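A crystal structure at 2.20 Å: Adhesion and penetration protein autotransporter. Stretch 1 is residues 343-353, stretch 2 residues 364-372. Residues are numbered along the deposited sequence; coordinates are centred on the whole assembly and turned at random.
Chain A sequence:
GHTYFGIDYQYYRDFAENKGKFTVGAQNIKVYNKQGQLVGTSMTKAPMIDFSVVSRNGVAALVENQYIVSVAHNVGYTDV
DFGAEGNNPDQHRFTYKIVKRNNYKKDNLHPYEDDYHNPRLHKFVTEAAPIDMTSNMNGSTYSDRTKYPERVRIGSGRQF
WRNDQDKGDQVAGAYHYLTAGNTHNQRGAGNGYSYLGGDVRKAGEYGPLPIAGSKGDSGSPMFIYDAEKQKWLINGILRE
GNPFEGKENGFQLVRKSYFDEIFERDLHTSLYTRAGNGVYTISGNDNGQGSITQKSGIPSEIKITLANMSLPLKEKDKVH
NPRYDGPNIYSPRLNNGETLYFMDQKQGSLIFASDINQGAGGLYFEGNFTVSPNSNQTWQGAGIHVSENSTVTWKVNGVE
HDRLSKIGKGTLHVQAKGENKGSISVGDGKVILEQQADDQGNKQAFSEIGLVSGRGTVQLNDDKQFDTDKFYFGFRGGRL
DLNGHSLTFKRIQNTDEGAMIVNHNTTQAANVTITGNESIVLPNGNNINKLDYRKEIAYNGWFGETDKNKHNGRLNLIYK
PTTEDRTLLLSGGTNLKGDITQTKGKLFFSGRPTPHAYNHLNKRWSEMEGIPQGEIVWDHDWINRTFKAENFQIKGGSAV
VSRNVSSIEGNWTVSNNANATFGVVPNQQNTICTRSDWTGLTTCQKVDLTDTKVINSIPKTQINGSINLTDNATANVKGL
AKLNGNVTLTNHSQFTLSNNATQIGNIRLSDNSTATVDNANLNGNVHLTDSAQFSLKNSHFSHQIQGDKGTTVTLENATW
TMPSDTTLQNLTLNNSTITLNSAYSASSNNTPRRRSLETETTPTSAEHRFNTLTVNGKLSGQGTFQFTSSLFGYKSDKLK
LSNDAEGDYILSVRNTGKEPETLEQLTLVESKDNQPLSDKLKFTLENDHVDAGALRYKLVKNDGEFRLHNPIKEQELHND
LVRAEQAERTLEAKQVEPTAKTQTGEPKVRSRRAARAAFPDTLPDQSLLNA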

ATOM      1  N   MET A 343      -8.637 -50.653  43.744  1.00 20.86           N
ATOM      2  CA  MET A 343      -8.596 -50.789  42.300  1.00 22.73           C
ATOM      3  C   MET A 343      -9.952 -51.255  41.761  1.00 20.32           C
ATOM      4  O   MET A 343     -10.623 -52.068  42.389  1.00 21.79           O
ATOM      5  N   ASP A 344     -10.376 -50.720  40.635  1.00 19.73           N
ATOM      6  CA  ASP A 344     -11.555 -51.148  39.906  1.00 20.47           C
ATOM      7  C   ASP A 344     -11.422 -50.846  38.424  1.00 21.78           C
ATOM      8  O   ASP A 344     -10.980 -49.801  38.051  1.00 20.94           O
ATOM      9  N   GLN A 345     -11.816 -51.798  37.600  1.00 21.33           N
ATOM     10  CA  GLN A 345     -11.761 -51.698  36.159  1.00 22.33           C
ATOM     11  C   GLN A 345     -12.992 -51.060  35.526  1.00 20.45           C
ATOM     12  O   GLN A 345     -13.000 -50.762  34.398  1.00 21.54           O
ATOM     13  N   LYS A 346     -14.024 -50.837  36.301  1.00 20.98           N
ATOM     14  CA  LYS A 346     -15.181 -50.139  35.796  1.00 21.81           C
ATOM     15  C   LYS A 346     -15.704 -48.845  36.378  1.00 20.92           C
ATOM     16  O   LYS A 346     -15.319 -47.815  35.952  1.00 21.58           O
ATOM     17  N   GLN A 347     -16.555 -48.909  37.367  1.00 17.38           N
ATOM     18  CA  GLN A 347     -16.810 -47.858  38.317  1.00 18.64           C
ATOM     19  C   GLN A 347     -16.978 -48.364  39.721  1.00 20.23           C
ATOM     20  O   GLN A 347     -17.983 -48.909  40.061  1.00 17.49           O
ATOM     21  N   GLY A 348     -15.989 -48.109  40.549  1.00 16.78           N
ATOM     22  CA  GLY A 348     -16.027 -48.570  41.922  1.00 13.97           C
ATOM     23  C   GLY A 348     -16.711 -47.581  42.838  1.00 16.55           C
ATOM     24  O   GLY A 348     -16.918 -46.414  42.485  1.00 16.14           O
ATOM     25  N   SER A 349     -17.068 -48.052  44.026  1.00 15.42           N
ATOM     26  CA  SER A 349     -17.765 -47.227  45.005  1.00 17.09           C
ATOM     27  C   SER A 349     -17.128 -47.389  46.383  1.00 19.42           C
ATOM     28  O   SER A 349     -16.710 -48.484  46.768  1.00 18.26           O
ATOM     29  N   LEU A 350     -17.044 -46.289  47.121  1.00 16.10           N
ATOM     30  CA  LEU A 350     -16.561 -46.340  48.484  1.00 17.21           C
ATOM     31  C   LEU A 350     -17.500 -45.503  49.327  1.00 17.59           C
ATOM     32  O   LEU A 350     -17.664 -44.311  49.083  1.00 18.45           O
ATOM     33  N   ILE A 351     -18.131 -46.130  50.309  1.00 18.35           N
ATOM     34  CA  ILE A 351     -19.149 -45.443  51.092  1.00 21.97           C
ATOM     35  C   ILE A 351     -18.632 -45.219  52.488  1.00 16.94           C
ATOM     36  O   ILE A 351     -18.187 -46.156  53.146  1.00 18.40           O
ATOM     37  N   PHE A 352     -18.689 -43.972  52.934  1.00 17.99           N
ATOM     38  CA  PHE A 352     -18.301 -43.639  54.296  1.00 21.91           C
ATOM     39  C   PHE A 352     -19.504 -43.774  55.248  1.00 23.44           C
ATOM     40  O   PHE A 352     -20.411 -42.932  55.262  1.00 21.08           O
ATOM     41  N   ALA A 353     -19.505 -44.846  56.035  1.00 23.13           N
ATOM     42  CA  ALA A 353     -20.551 -45.070  57.029  1.00 23.16           C
ATOM     43  C   ALA A 353     -20.271 -44.300  58.321  1.00 28.23           C
ATOM     44  O   ALA A 353     -21.167 -44.106  59.148  1.00 26.97           O
ATOM     45  N   TYR A 364      -4.853 -44.712  47.811  1.00 14.81           N
ATOM     46  CA  TYR A 364      -4.496 -44.858  46.404  1.00 18.27           C
ATOM     47  C   TYR A 364      -5.706 -45.340  45.625  1.00 18.80           C
ATOM     48  O   TYR A 364      -6.380 -46.286  46.039  1.00 21.49           O
ATOM     49  N   PHE A 365      -5.995 -44.686  44.505  1.00 16.37           N
ATOM     50  CA  PHE A 365      -7.086 -45.128  43.644  1.00 19.47           C
ATOM     51  C   PHE A 365      -6.568 -45.481  42.254  1.00 19.60           C
ATOM     52  O   PHE A 365      -5.914 -44.668  41.598  1.00 18.56           O
ATOM     53  N   GLU A 366      -6.841 -46.710  41.825  1.00 18.37           N
ATOM     54  CA  GLU A 366      -6.534 -47.137  40.462  1.00 22.20           C
ATOM     55  C   GLU A 366      -7.842 -47.476  39.741  1.00 20.36           C
ATOM     56  O   GLU A 366      -8.477 -48.478  40.043  1.00 22.51           O
ATOM     57  N   GLY A 367      -8.252 -46.631  38.799  1.00 19.97           N
ATOM     58  CA  GLY A 367      -9.549 -46.782  38.165  1.00 18.95           C
ATOM     59  C   GLY A 367     -10.536 -45.773  38.727  1.00 21.00           C
ATOM     60  O   GLY A 367     -10.243 -45.083  39.706  1.00 16.93           O
ATOM     61  N   ASN A 368     -11.706 -45.673  38.108  1.00 20.02           N
ATOM     62  CA  ASN A 368     -12.688 -44.675  38.516  1.00 19.47           C
ATOM     63  C   ASN A 368     -13.428 -45.086  39.776  1.00 16.81           C
ATOM     64  O   ASN A 368     -13.775 -46.250  39.942  1.00 21.63           O
ATOM     65  N   PHE A 369     -13.658 -44.125  40.665  1.00 15.76           N
ATOM     66  CA  PHE A 369     -14.386 -44.369  41.903  1.00 16.40           C
ATOM     67  C   PHE A 369     -15.366 -43.250  42.221  1.00 17.25           C
ATOM     68  O   PHE A 369     -15.129 -42.086  41.896  1.00 18.60           O
ATOM     69  N   THR A 370     -16.466 -43.628  42.862  1.00 15.21           N
ATOM     70  CA  THR A 370     -17.412 -42.687  43.441  1.00 14.01           C
ATOM     71  C   THR A 370     -17.307 -42.856  44.944  1.00 15.69           C
ATOM     72  O   THR A 370     -17.488 -43.957  45.461  1.00 18.14           O
ATOM     73  N   VAL A 371     -16.979 -41.773  45.638  1.00 15.70           N
ATOM     74  CA  VAL A 371     -16.750 -41.836  47.069  1.00 14.61           C
ATOM     75  C   VAL A 371     -17.763 -40.937  47.743  1.00 19.02           C
ATOM     76  O   VAL A 371     -17.807 -39.730  47.499  1.00 15.74           O
ATOM     77  N   SER A 372     -18.591 -41.534  48.587  1.00 17.18           N
ATOM     78  CA  SER A 372     -19.777 -40.854  49.067  1.00 17.25           C
ATOM     79  C   SER A 372     -20.043 -41.104  50.544  1.00 17.89           C
ATOM     80  O   SER A 372     -19.869 -42.223  51.031  1.00 18.40           O
TER

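Tyr364 makes no contact with stretch 1. Phe365 (chi1 m) points sideways, but its ring end comes nearer, and Leu350 CD2 lies at the ring edge, 4.3 Å from Phe365 CZ. Glu366 (chi1 t) lies on the same sheet face as Met343 (chi1 t, chi2 t); their CG atoms are 3.5 Å apart. A CB on Gly367 would clash with Asp344 O, and the backbone angles by themselves call for glycine.

Asn368 (m) points toward stretch 1. Its CB lies 3.2 Å from Gln347 OE1. One water accepts from Asn368 ND2 and donates to Lys346 O and Gln347 OE1. Another accepts from Asn368 N and donates to Asp344 O.

Phe369 (chi1 m) covers Gly348, with Gly348 CA 4.1 Å from the ring centroid, over one face. A CB on Gly348 would clash with this ring. Asp344 CB (chi1 t) approaches Phe369 CZ at 3.7 Å. A third water joins Phe369 O to Gln347 NE2.

Thr370 (m) shares a face with Ser349 (m). Its OG1 accepts a hydrogen bond from Gln347 NE2 (chi1 t, chi2 p), 3.0 Å.

Val371 (t) packs against Leu350 (t, p) on the face that also carries Phe369, Val371 CG1 to Leu350 CD2 at 4.0 Å. Val371 CG1 also touches Phe352 CE1 (chi1 m) at 3.5 Å. Ser372 (t) lies on the face of Ile351 (m, p); its OG is hydrogen-bonded to a residue just outside the stretches.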

ATOM      1  CB  MET A 343      -7.508 -51.783  41.906  1.00 20.65           C
ATOM      2  CG  MET A 343      -7.272 -51.882  40.409  1.00 32.05           C
ATOM      3  SD  MET A 343      -6.388 -53.392  39.975  1.00 51.73           S
ATOM      4  CE  MET A 343      -5.439 -53.680  41.474  1.00 31.28           C
ATOM      5  CB  ASP A 344     -12.813 -50.517  40.477  1.00 21.57           C
ATOM      6  CG  ASP A 344     -14.087 -51.242  40.082  1.00 23.07           C
ATOM      7  OD1 ASP A 344     -14.630 -51.935  40.869  1.00 20.65           O
ATOM      8  OD2 ASP A 344     -14.598 -51.046  39.030  1.00 19.40           O
ATOM      9  CB  GLN A 345     -11.441 -53.055  35.554  1.00 26.92           C
ATOM     10  CG  GLN A 345     -10.019 -53.506  35.842  1.00 41.23           C
ATOM     11  CD  GLN A 345      -9.724 -54.947  35.477  1.00 53.50           C
ATOM     12  OE1 GLN A 345      -8.737 -55.224  34.829  1.00 63.46           O
ATOM     13  NE2 GLN A 345     -10.570 -55.857  35.882  1.00 51.97           N
ATOM     14  CB  LYS A 346     -16.370 -51.075  35.645  1.00 20.60           C
ATOM     15  CG  LYS A 346     -16.242 -52.031  34.504  1.00 19.94           C
ATOM     16  CD  LYS A 346     -17.257 -53.126  34.546  1.00 23.73           C
ATOM     17  CE  LYS A 346     -17.207 -54.108  33.396  1.00 24.52           C
ATOM     18  NZ  LYS A 346     -16.127 -53.988  32.379  1.00 26.58           N
ATOM     19  CB  GLN A 347     -18.003 -47.008  37.926  1.00 18.72           C
ATOM     20  CG  GLN A 347     -18.234 -45.799  38.754  1.00 18.81           C
ATOM     21  CD  GLN A 347     -17.336 -44.635  38.402  1.00 19.46           C
ATOM     22  OE1 GLN A 347     -16.914 -44.516  37.325  1.00 19.94           O
ATOM     23  NE2 GLN A 347     -17.106 -43.787  39.311  1.00 17.33           N
ATOM     24  CB  SER A 349     -19.251 -47.608  45.075  1.00 20.25           C
ATOM     25  OG  SER A 349     -19.960 -47.146  43.934  1.00 20.15           O
ATOM     26  CB  LEU A 350     -15.127 -45.810  48.573  1.00 18.07           C
ATOM     27  CG  LEU A 350     -14.593 -45.688  49.999  1.00 20.77           C
ATOM     28  CD1 LEU A 350     -14.565 -47.067  50.706  1.00 16.51           C
ATOM     29  CD2 LEU A 350     -13.228 -44.996  50.030  1.00 17.58           C
ATOM     30  CB  ILE A 351     -20.484 -46.239  51.172  1.00 22.33           C
ATOM     31  CG1 ILE A 351     -21.191 -46.262  49.821  1.00 21.61           C
ATOM     32  CG2 ILE A 351     -21.411 -45.637  52.215  1.00 22.05           C
ATOM     33  CD1 ILE A 351     -20.733 -47.380  48.918  1.00 22.81           C
ATOM     34  CB  PHE A 352     -17.692 -42.230  54.350  1.00 20.02           C
ATOM     35  CG  PHE A 352     -16.241 -42.172  53.925  1.00 23.86           C
ATOM     36  CD1 PHE A 352     -15.856 -42.540  52.643  1.00 16.62           C
ATOM     37  CD2 PHE A 352     -15.264 -41.733  54.808  1.00 19.55           C
ATOM     38  CE1 PHE A 352     -14.521 -42.476  52.257  1.00 22.43           C
ATOM     39  CE2 PHE A 352     -13.930 -41.672  54.426  1.00 19.62           C
ATOM     40  CZ  PHE A 352     -13.557 -42.046  53.149  1.00 12.42           C
ATOM     41  CB  ALA A 353     -20.706 -46.552  57.311  1.00 19.81           C
ATOM     42  CB  TYR A 364      -3.347 -45.856  46.232  1.00 18.69           C
ATOM     43  CG  TYR A 364      -1.994 -45.316  46.646  1.00 20.27           C
ATOM     44  CD1 TYR A 364      -1.682 -45.123  47.983  1.00 20.74           C
ATOM     45  CD2 TYR A 364      -1.033 -45.003  45.699  1.00 23.52           C
ATOM     46  CE1 TYR A 364      -0.444 -44.626  48.368  1.00 22.88           C
ATOM     47  CE2 TYR A 364       0.204 -44.508  46.073  1.00 26.79           C
ATOM     48  CZ  TYR A 364       0.492 -44.320  47.408  1.00 23.17           C
ATOM     49  OH  TYR A 364       1.723 -43.830  47.780  1.00 33.63           O
ATOM     50  CB  PHE A 365      -8.196 -44.075  43.564  1.00 17.08           C
ATOM     51  CG  PHE A 365      -8.953 -43.882  44.859  1.00 18.24           C
ATOM     52  CD1 PHE A 365     -10.009 -44.720  45.195  1.00 18.13           C
ATOM     53  CD2 PHE A 365      -8.608 -42.864  45.738  1.00 15.57           C
ATOM     54  CE1 PHE A 365     -10.712 -44.544  46.385  1.00 14.92           C
ATOM     55  CE2 PHE A 365      -9.306 -42.684  46.932  1.00 18.21           C
ATOM     56  CZ  PHE A 365     -10.363 -43.528  47.252  1.00 14.48           C
ATOM     57  CB  GLU A 366      -5.589 -48.339  40.484  1.00 22.88           C
ATOM     58  CG  GLU A 366      -5.505 -49.101  39.183  1.00 30.51           C
ATOM     59  CD  GLU A 366      -4.370 -48.637  38.295  1.00 50.92           C
ATOM     60  OE1 GLU A 366      -3.198 -48.913  38.643  1.00 61.10           O
ATOM     61  OE2 GLU A 366      -4.650 -48.015  37.242  1.00 49.33           O
ATOM     62  CB  ASN A 368     -13.684 -44.416  37.392  1.00 23.30           C
ATOM     63  CG  ASN A 368     -13.004 -44.024  36.107  1.00 26.48           C
ATOM     64  OD1 ASN A 368     -12.057 -43.239  36.117  1.00 22.25           O
ATOM     65  ND2 ASN A 368     -13.473 -44.576  34.989  1.00 21.38           N
ATOM     66  CB  PHE A 369     -13.424 -44.557  43.081  1.00 15.20           C
ATOM     67  CG  PHE A 369     -12.899 -45.955  43.210  1.00 17.85           C
ATOM     68  CD1 PHE A 369     -11.860 -46.394  42.407  1.00 17.51           C
ATOM     69  CD2 PHE A 369     -13.453 -46.834  44.123  1.00 16.84           C
ATOM     70  CE1 PHE A 369     -11.381 -47.690  42.521  1.00 21.61           C
ATOM     71  CE2 PHE A 369     -12.984 -48.134  44.237  1.00 18.15           C
ATOM     72  CZ  PHE A 369     -11.944 -48.565  43.438  1.00 17.76           C
ATOM     73  CB  THR A 370     -18.860 -42.975  42.993  1.00 16.27           C
ATOM     74  OG1 THR A 370     -18.943 -42.897  41.560  1.00 16.41           O
ATOM     75  CG2 THR A 370     -19.829 -41.971  43.613  1.00 15.09           C
ATOM     76  CB  VAL A 371     -15.324 -41.405  47.423  1.00 15.30           C
ATOM     77  CG1 VAL A 371     -15.052 -41.637  48.888  1.00 14.42           C
ATOM     78  CG2 VAL A 371     -14.327 -42.186  46.579  1.00 15.84           C
ATOM     79  CB  SER A 372     -20.980 -41.311  48.235  1.00 18.82           C
ATOM     80  OG  SER A 372     -22.198 -41.071  48.925  1.00 32.06           O
TER
HETATM   81  O   HOH W   1     -11.988 -47.945  36.260  1.00 18.39           O
HETATM   82  O   HOH W   2     -16.446 -45.473  34.774  1.00 22.03           O
HETATM   83  O   HOH W   3     -15.651 -41.035  39.198  1.00 20.80           O